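Local structure of aminotransferase class-III (Ochrobactrum anthropi, 5GHG) at residues Pro280-Met285 and Ala298-Arg304; Leu128-Arg132 and Arg304-Ile309. The protein probably transfers amino groups between amines and carbonyl compounds as an omega-transaminase, using a pyridoxal-phosphate-derived cofactor that is bound here in its aminated form. The protein carries 1 engineered substitution. All coordinates share one frame. Residue numbers count along the deposited sequence, not the author numbering.

Contact 1: Pro280-Met285 and Ala298-Arg304; sequences PDILVM and AFLINER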
loop_
_atom_site.group_PDB
_atom_site.type_symbol
_atom_site.label_atom_id
_atom_site.label_comp_id
_atom_site.label_asym_id
_atom_site.label_seq_id
_atom_site.Cartn_x
_atom_site.Cartn_y
_atom_site.Cartn_z
ATOM N N PRO B 280 15.613 7.635 -17.892
ATOM C CA PRO B 280 15.666 7.329 -16.467
ATOM C C PRO B 280 16.542 6.127 -16.151
ATOM O O PRO B 280 16.701 5.216 -16.967
ATOM C CB PRO B 280 14.203 7.043 -16.114
ATOM C CG PRO B 280 13.593 6.571 -17.409
ATOM C CD PRO B 280 14.288 7.391 -18.475
ATOM N N ASP B 281 17.086 6.129 -14.933
ATOM C CA ASP B 281 17.732 4.950 -14.369
ATOM C C ASP B 281 16.740 4.011 -13.695
ATOM O O ASP B 281 17.003 2.805 -13.597
ATOM C CB ASP B 281 18.792 5.372 -13.346
ATOM C CG ASP B 281 19.868 6.243 -13.952
ATOM O OD1 ASP B 281 20.725 5.683 -14.657
ATOM O OD2 ASP B 281 19.847 7.487 -13.739
ATOM N N ILE B 282 15.628 4.562 -13.220
ATOM C CA ILE B 282 14.583 3.850 -12.501
ATOM C C ILE B 282 13.246 4.342 -13.058
ATOM O O ILE B 282 13.054 5.548 -13.240
ATOM C CB ILE B 282 14.670 4.102 -10.981
ATOM C CG1 ILE B 282 16.045 3.693 -10.436
ATOM C CG2 ILE B 282 13.520 3.396 -10.211
ATOM C CD1 ILE B 282 16.224 3.998 -8.948
ATOM N N LEU B 283 12.323 3.419 -13.318
ATOM C CA LEU B 283 11.021 3.769 -13.888
ATOM C C LEU B 283 9.931 3.126 -13.031
ATOM O O LEU B 283 9.965 1.919 -12.807
ATOM C CB LEU B 283 10.906 3.304 -15.343
ATOM C CG LEU B 283 9.738 3.858 -16.149
ATOM C CD1 LEU B 283 10.107 3.932 -17.621
ATOM C CD2 LEU B 283 8.481 3.016 -15.961
ATOM N N VAL B 284 8.968 3.932 -12.577
ATOM C CA VAL B 284 7.923 3.500 -11.648
ATOM C C VAL B 284 6.595 3.476 -12.391
ATOM O O VAL B 284 6.244 4.440 -13.090
ATOM C CB VAL B 284 7.844 4.410 -10.414
ATOM C CG1 VAL B 284 6.835 3.842 -9.386
ATOM C CG2 VAL B 284 9.226 4.634 -9.761
ATOM N N MET B 285 5.843 2.384 -12.225
ATOM C CA MET B 285 4.597 2.177 -12.948
ATOM C C MET B 285 3.488 1.736 -11.993
ATOM O O MET B 285 3.745 1.093 -10.974
ATOM C CB MET B 285 4.744 1.100 -14.020
ATOM C CG MET B 285 5.705 1.456 -15.128
ATOM S SD MET B 285 6.370 -0.048 -15.903
ATOM C CE MET B 285 7.615 -0.547 -14.707
ATOM N N ALA B 298 4.871 -1.556 -10.053
ATOM C CA ALA B 298 6.167 -2.125 -10.398
ATOM C C ALA B 298 7.151 -0.988 -10.557
ATOM O O ALA B 298 6.766 0.134 -10.910
ATOM C CB ALA B 298 6.110 -2.944 -11.693
ATOM N N PHE B 299 8.420 -1.278 -10.311
ATOM C CA PHE B 299 9.456 -0.380 -10.802
ATOM C C PHE B 299 10.545 -1.198 -11.486
ATOM O O PHE B 299 10.773 -2.371 -11.158
ATOM C CB PHE B 299 10.008 0.530 -9.707
ATOM C CG PHE B 299 10.661 -0.190 -8.551
ATOM C CD1 PHE B 299 9.918 -0.573 -7.440
ATOM C CD2 PHE B 299 12.042 -0.423 -8.551
ATOM C CE1 PHE B 299 10.527 -1.195 -6.361
ATOM C CE2 PHE B 299 12.656 -1.064 -7.485
ATOM C CZ PHE B 299 11.905 -1.451 -6.387
ATOM N N LEU B 300 11.170 -0.582 -12.480
ATOM C CA LEU B 300 12.282 -1.165 -13.216
ATOM C C LEU B 300 13.555 -0.417 -12.848
ATOM O O LEU B 300 13.528 0.808 -12.641
ATOM C CB LEU B 300 12.049 -1.043 -14.718
ATOM C CG LEU B 300 10.913 -1.900 -15.297
ATOM C CD1 LEU B 300 10.480 -1.339 -16.633
ATOM C CD2 LEU B 300 11.443 -3.298 -15.478
ATOM N N ILE B 301 14.674 -1.140 -12.796
ATOM C CA ILE B 301 15.966 -0.497 -12.599
ATOM C C ILE B 301 16.932 -0.966 -13.672
ATOM O O ILE B 301 16.852 -2.107 -14.153
ATOM C CB ILE B 301 16.548 -0.768 -11.190
ATOM C CG1 ILE B 301 16.871 -2.239 -11.027
ATOM C CG2 ILE B 301 15.565 -0.323 -10.104
ATOM C CD1 ILE B 301 17.565 -2.546 -9.719
ATOM N N ASN B 302 17.860 -0.089 -14.044
ATOM C CA ASN B 302 18.811 -0.460 -15.082
ATOM C C ASN B 302 20.033 -1.130 -14.456
ATOM O O ASN B 302 20.103 -1.354 -13.235
ATOM C CB ASN B 302 19.160 0.741 -15.946
ATOM C CG ASN B 302 19.912 1.824 -15.200
ATOM O OD1 ASN B 302 20.310 1.652 -14.057
ATOM N ND2 ASN B 302 20.130 2.940 -15.864
ATOM N N GLU B 303 21.001 -1.495 -15.299
ATOM C CA GLU B 303 22.162 -2.221 -14.804
ATOM C C GLU B 303 23.040 -1.327 -13.917
ATOM O O GLU B 303 23.594 -1.793 -12.921
ATOM C CB GLU B 303 22.968 -2.783 -15.979
ATOM C CG GLU B 303 24.125 -3.691 -15.557
ATOM C CD GLU B 303 23.659 -4.951 -14.836
ATOM O OE1 GLU B 303 24.432 -5.469 -14.011
ATOM O OE2 GLU B 303 22.511 -5.430 -15.080
ATOM N N ARG B 304 23.151 -0.051 -14.265
ATOM C CA ARG B 304 23.874 0.897 -13.436
ATOM C C ARG B 304 23.386 0.853 -11.990
ATOM O O ARG B 304 24.182 0.802 -11.053
ATOM C CB ARG B 304 23.718 2.307 -14.010
ATOM C CG ARG B 304 24.311 3.433 -13.179
ATOM C CD ARG B 304 23.822 4.763 -13.696
ATOM N NE ARG B 304 24.438 5.902 -13.021
ATOM C CZ ARG B 304 24.093 7.165 -13.227
ATOM N NH1 ARG B 304 23.115 7.458 -14.080
ATOM N NH2 ARG B 304 24.721 8.135 -12.578
HETATM O O HOH W 1 21.051 9.057 -15.310
#
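Two antiparallel strands, 282-285 and 298-301, pair as a hairpin in the large mixed sheet of the PLP-dependent aminotransferase fold, where 298-301 runs against both its neighbours. Their axes approach to 4.6 Å at 167°. Leu283-Leu300 and Met285-Ala298 are hydrogen-bonded pairs: Leu283 N to Leu300 O 3.0 Å, Leu300 N to Leu283 O 2.8 Å, Met285 N to Ala298 O 2.8 Å, Ala298 N to Met285 O 3.0 Å. Ile282, Val284, Phe299 and Ile301 occupy one face, on which Val284 and Phe299 meet helix 118-135. On the other, Met285 CE reaches Leu300 CD1 at 3.5 Å. Lys287, in the connection between the strands, lines the PMP pocket, so this end borders the active site. Past the strands the ladder gains one more rung, Asn302 N to Asp281 O at 3.1 Å, and becomes polar. Asp281 OD1 accepts Asn302 ND2 at 3.1 Å and forms a salt bridge with Arg304 NH1 at 3.0 Å, while Asp281 OD2 accepts from Leu255 N. Asn302, the N-cap of helix 303-306, caps Val305 N through OD1. A single buried carboxylate thus ties the strand pair's end, and through Leu255 strand 254-258, to the start of helix 303-306.

Contact 2: Leu128-Arg132 and Arg304-Ile309; sequences LIWYR and RVYAPI
The Arg132 side chain on helix 118-135 hydrogen-bonds to carbonyls of the short helix 303-306, which follows the antiparallel strand 297-301, and so joins helix 118-135 to the hairpin's end. Residues 128-132 are regular alpha helix, with phi near -62° and psi near -43° and Arg132 N bonded to Leu128 O at 2.8 Å. Segment 304-309 starts helically, Arg304 to Tyr306 having phi from -52° to -74° and psi from -32° to -46°; Ala307 follows at -52/-53, Pro308 at -71/-16 and Ile309 at -108/11. The closest CA pair is Arg132 with Ile309, 6.1 Å apart. Arg132 is fully extended, chi1 to chi3 all t, and chi4 of -85° turns the guanidinium so that its edge meets two successive carbonyls: NE donates to Val305 O and NH2 to Arg304 O, both at 3.1 Å. Pro308 CG lies 3.5 Å from Arg132 NE. Alongside the Arg132 aliphatic chain, Ile309 (p, t) sets CG2 3.8 Å from Arg132 CB and 3.8 Å from Tyr131 CD2, at the ring edge, and CD1 3.7 Å from Leu128 CG. Leu128 (t, t) points toward the segment and places CD2 3.9 Å from Val305 CG1 (chi1 t). Tyr131 (chi1 t, chi2 90°) also meets Phe171 of the second subunit. The Arg304 side chain instead salt-bridges Asp281. Pro308 has no N-H for Arg304 O, and Ile309 N turns to Tyr306 O in a weak bond (3.0 Å), so the guanidinium supplies the donors these two carbonyls lack within the turn, while aliphatic contacts fill the space between the two segments.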
loop_
_atom_site.group_PDB
_atom_site.type_symbol
_atom_site.label_atom_id
_atom_site.label_comp_id
_atom_site.label_asym_id
_atom_site.label_seq_id
_atom_site.Cartn_x
_atom_site.Cartn_y
_atom_site.Cartn_z
ATOM N N LEU B 128 15.846 1.341 -1.540
ATOM C CA LEU B 128 16.859 0.682 -2.349
ATOM C C LEU B 128 18.027 1.630 -2.633
ATOM O O LEU B 128 19.187 1.226 -2.578
ATOM C CB LEU B 128 16.238 0.180 -3.651
ATOM C CG LEU B 128 17.092 -0.495 -4.722
ATOM C CD1 LEU B 128 16.172 -1.232 -5.685
ATOM C CD2 LEU B 128 17.960 0.538 -5.484
ATOM N N ILE B 129 17.726 2.897 -2.896
ATOM C CA ILE B 129 18.773 3.883 -3.168
ATOM C C ILE B 129 19.663 4.083 -1.946
ATOM O O ILE B 129 20.896 4.148 -2.066
ATOM C CB ILE B 129 18.138 5.199 -3.645
ATOM C CG1 ILE B 129 17.621 5.020 -5.071
ATOM C CG2 ILE B 129 19.149 6.363 -3.584
ATOM C CD1 ILE B 129 16.802 6.175 -5.544
ATOM N N TRP B 130 19.068 4.174 -0.746
ATOM C CA TRP B 130 19.875 4.316 0.460
ATOM C C TRP B 130 20.741 3.071 0.699
ATOM O O TRP B 130 21.929 3.171 1.043
ATOM C CB TRP B 130 18.995 4.572 1.679
ATOM C CG TRP B 130 18.309 5.862 1.680
ATOM C CD1 TRP B 130 18.543 6.917 0.854
ATOM C CD2 TRP B 130 17.257 6.270 2.563
ATOM N NE1 TRP B 130 17.705 7.955 1.163
ATOM C CE2 TRP B 130 16.904 7.588 2.210
ATOM C CE3 TRP B 130 16.588 5.647 3.620
ATOM C CZ2 TRP B 130 15.894 8.298 2.868
ATOM C CZ3 TRP B 130 15.585 6.357 4.289
ATOM C CH2 TRP B 130 15.248 7.665 3.902
ATOM N N TYR B 131 20.142 1.899 0.556
ATOM C CA TYR B 131 20.876 0.651 0.663
ATOM C C TYR B 131 22.038 0.620 -0.327
ATOM O O TYR B 131 23.164 0.268 0.029
ATOM C CB TYR B 131 19.911 -0.521 0.404
ATOM C CG TYR B 131 20.543 -1.866 0.518
ATOM C CD1 TYR B 131 20.575 -2.546 1.726
ATOM C CD2 TYR B 131 21.124 -2.471 -0.598
ATOM C CE1 TYR B 131 21.143 -3.803 1.818
ATOM C CE2 TYR B 131 21.714 -3.704 -0.512
ATOM C CZ TYR B 131 21.719 -4.371 0.696
ATOM O OH TYR B 131 22.317 -5.608 0.775
ATOM N N ARG B 132 21.774 1.043 -1.560
ATOM C CA ARG B 132 22.770 1.020 -2.615
ATOM C C ARG B 132 23.938 1.977 -2.319
ATOM O O ARG B 132 25.099 1.626 -2.526
ATOM C CB ARG B 132 22.099 1.381 -3.941
ATOM C CG ARG B 132 23.014 1.432 -5.141
ATOM C CD ARG B 132 22.259 1.828 -6.407
ATOM N NE ARG B 132 23.142 1.944 -7.560
ATOM C CZ ARG B 132 23.842 3.028 -7.870
ATOM N NH1 ARG B 132 23.773 4.120 -7.120
ATOM N NH2 ARG B 132 24.616 3.025 -8.939
ATOM N N ARG B 304 23.151 -0.051 -14.265
ATOM C CA ARG B 304 23.874 0.897 -13.436
ATOM C C ARG B 304 23.386 0.853 -11.990
ATOM O O ARG B 304 24.182 0.802 -11.053
ATOM C CB ARG B 304 23.718 2.307 -14.010
ATOM C CG ARG B 304 24.311 3.433 -13.179
ATOM C CD ARG B 304 23.822 4.763 -13.696
ATOM N NE ARG B 304 24.438 5.902 -13.021
ATOM C CZ ARG B 304 24.093 7.165 -13.227
ATOM N NH1 ARG B 304 23.115 7.458 -14.080
ATOM N NH2 ARG B 304 24.721 8.135 -12.578
ATOM N N VAL B 305 22.057 0.857 -11.798
ATOM C CA VAL B 305 21.505 0.773 -10.457
ATOM C C VAL B 305 21.705 -0.609 -9.875
ATOM O O VAL B 305 22.084 -0.754 -8.709
ATOM C CB VAL B 305 20.015 1.172 -10.465
ATOM C CG1 VAL B 305 19.378 0.949 -9.097
ATOM C CG2 VAL B 305 19.853 2.623 -10.912
ATOM N N TYR B 306 21.447 -1.649 -10.667
ATOM C CA TYR B 306 21.416 -3.012 -10.144
ATOM C C TYR B 306 22.818 -3.559 -9.835
ATOM O O TYR B 306 22.963 -4.347 -8.905
ATOM C CB TYR B 306 20.712 -3.940 -11.133
ATOM C CG TYR B 306 20.615 -5.384 -10.678
ATOM C CD1 TYR B 306 19.806 -5.752 -9.616
ATOM C CD2 TYR B 306 21.337 -6.387 -11.337
ATOM C CE1 TYR B 306 19.713 -7.075 -9.201
ATOM C CE2 TYR B 306 21.257 -7.710 -10.936
ATOM C CZ TYR B 306 20.444 -8.049 -9.868
ATOM O OH TYR B 306 20.373 -9.365 -9.466
ATOM N N ALA B 307 23.832 -3.149 -10.591
ATOM C CA ALA B 307 25.166 -3.771 -10.489
ATOM C C ALA B 307 25.712 -3.822 -9.053
ATOM O O ALA B 307 26.085 -4.910 -8.606
ATOM C CB ALA B 307 26.142 -3.043 -11.410
ATOM N N PRO B 308 25.765 -2.707 -8.302
ATOM C CA PRO B 308 26.329 -2.792 -6.936
ATOM C C PRO B 308 25.454 -3.527 -5.927
ATOM O O PRO B 308 25.951 -3.874 -4.856
ATOM C CB PRO B 308 26.499 -1.321 -6.528
ATOM C CG PRO B 308 25.534 -0.565 -7.386
ATOM C CD PRO B 308 25.438 -1.327 -8.680
ATOM N N ILE B 309 24.172 -3.749 -6.205
ATOM C CA ILE B 309 23.328 -4.490 -5.288
ATOM C C ILE B 309 22.987 -5.876 -5.833
ATOM O O ILE B 309 22.141 -6.565 -5.271
ATOM C CB ILE B 309 22.046 -3.721 -4.909
ATOM C CG1 ILE B 309 21.197 -3.420 -6.146
ATOM C CG2 ILE B 309 22.388 -2.439 -4.171
ATOM C CD1 ILE B 309 19.923 -2.639 -5.806
#

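In the fold
From the N terminus, the chain first supplies helix 118-135, whose residues 128-132 wait some 170 residues for their partner. It then builds strands 143-147, 178-181, 219-224 and 254-258 before entering 280-285, turning, and returning along 298-304, which closes the short loop of contact 1. Starting at the same Arg304 on which contact 1 ends, 304-309 closes the far longer loop of contact 2, which encloses the first. Arg304 belongs to both, its side chain serving contact 1 and its carbonyl contact 2. The two sites, centres about 11 Å apart, also touch directly, Val305 packing on Asp281 and Ile282, and Leu128 on Phe299, so hairpin, helix 303-306 and helix 118-135 form one continuous unit.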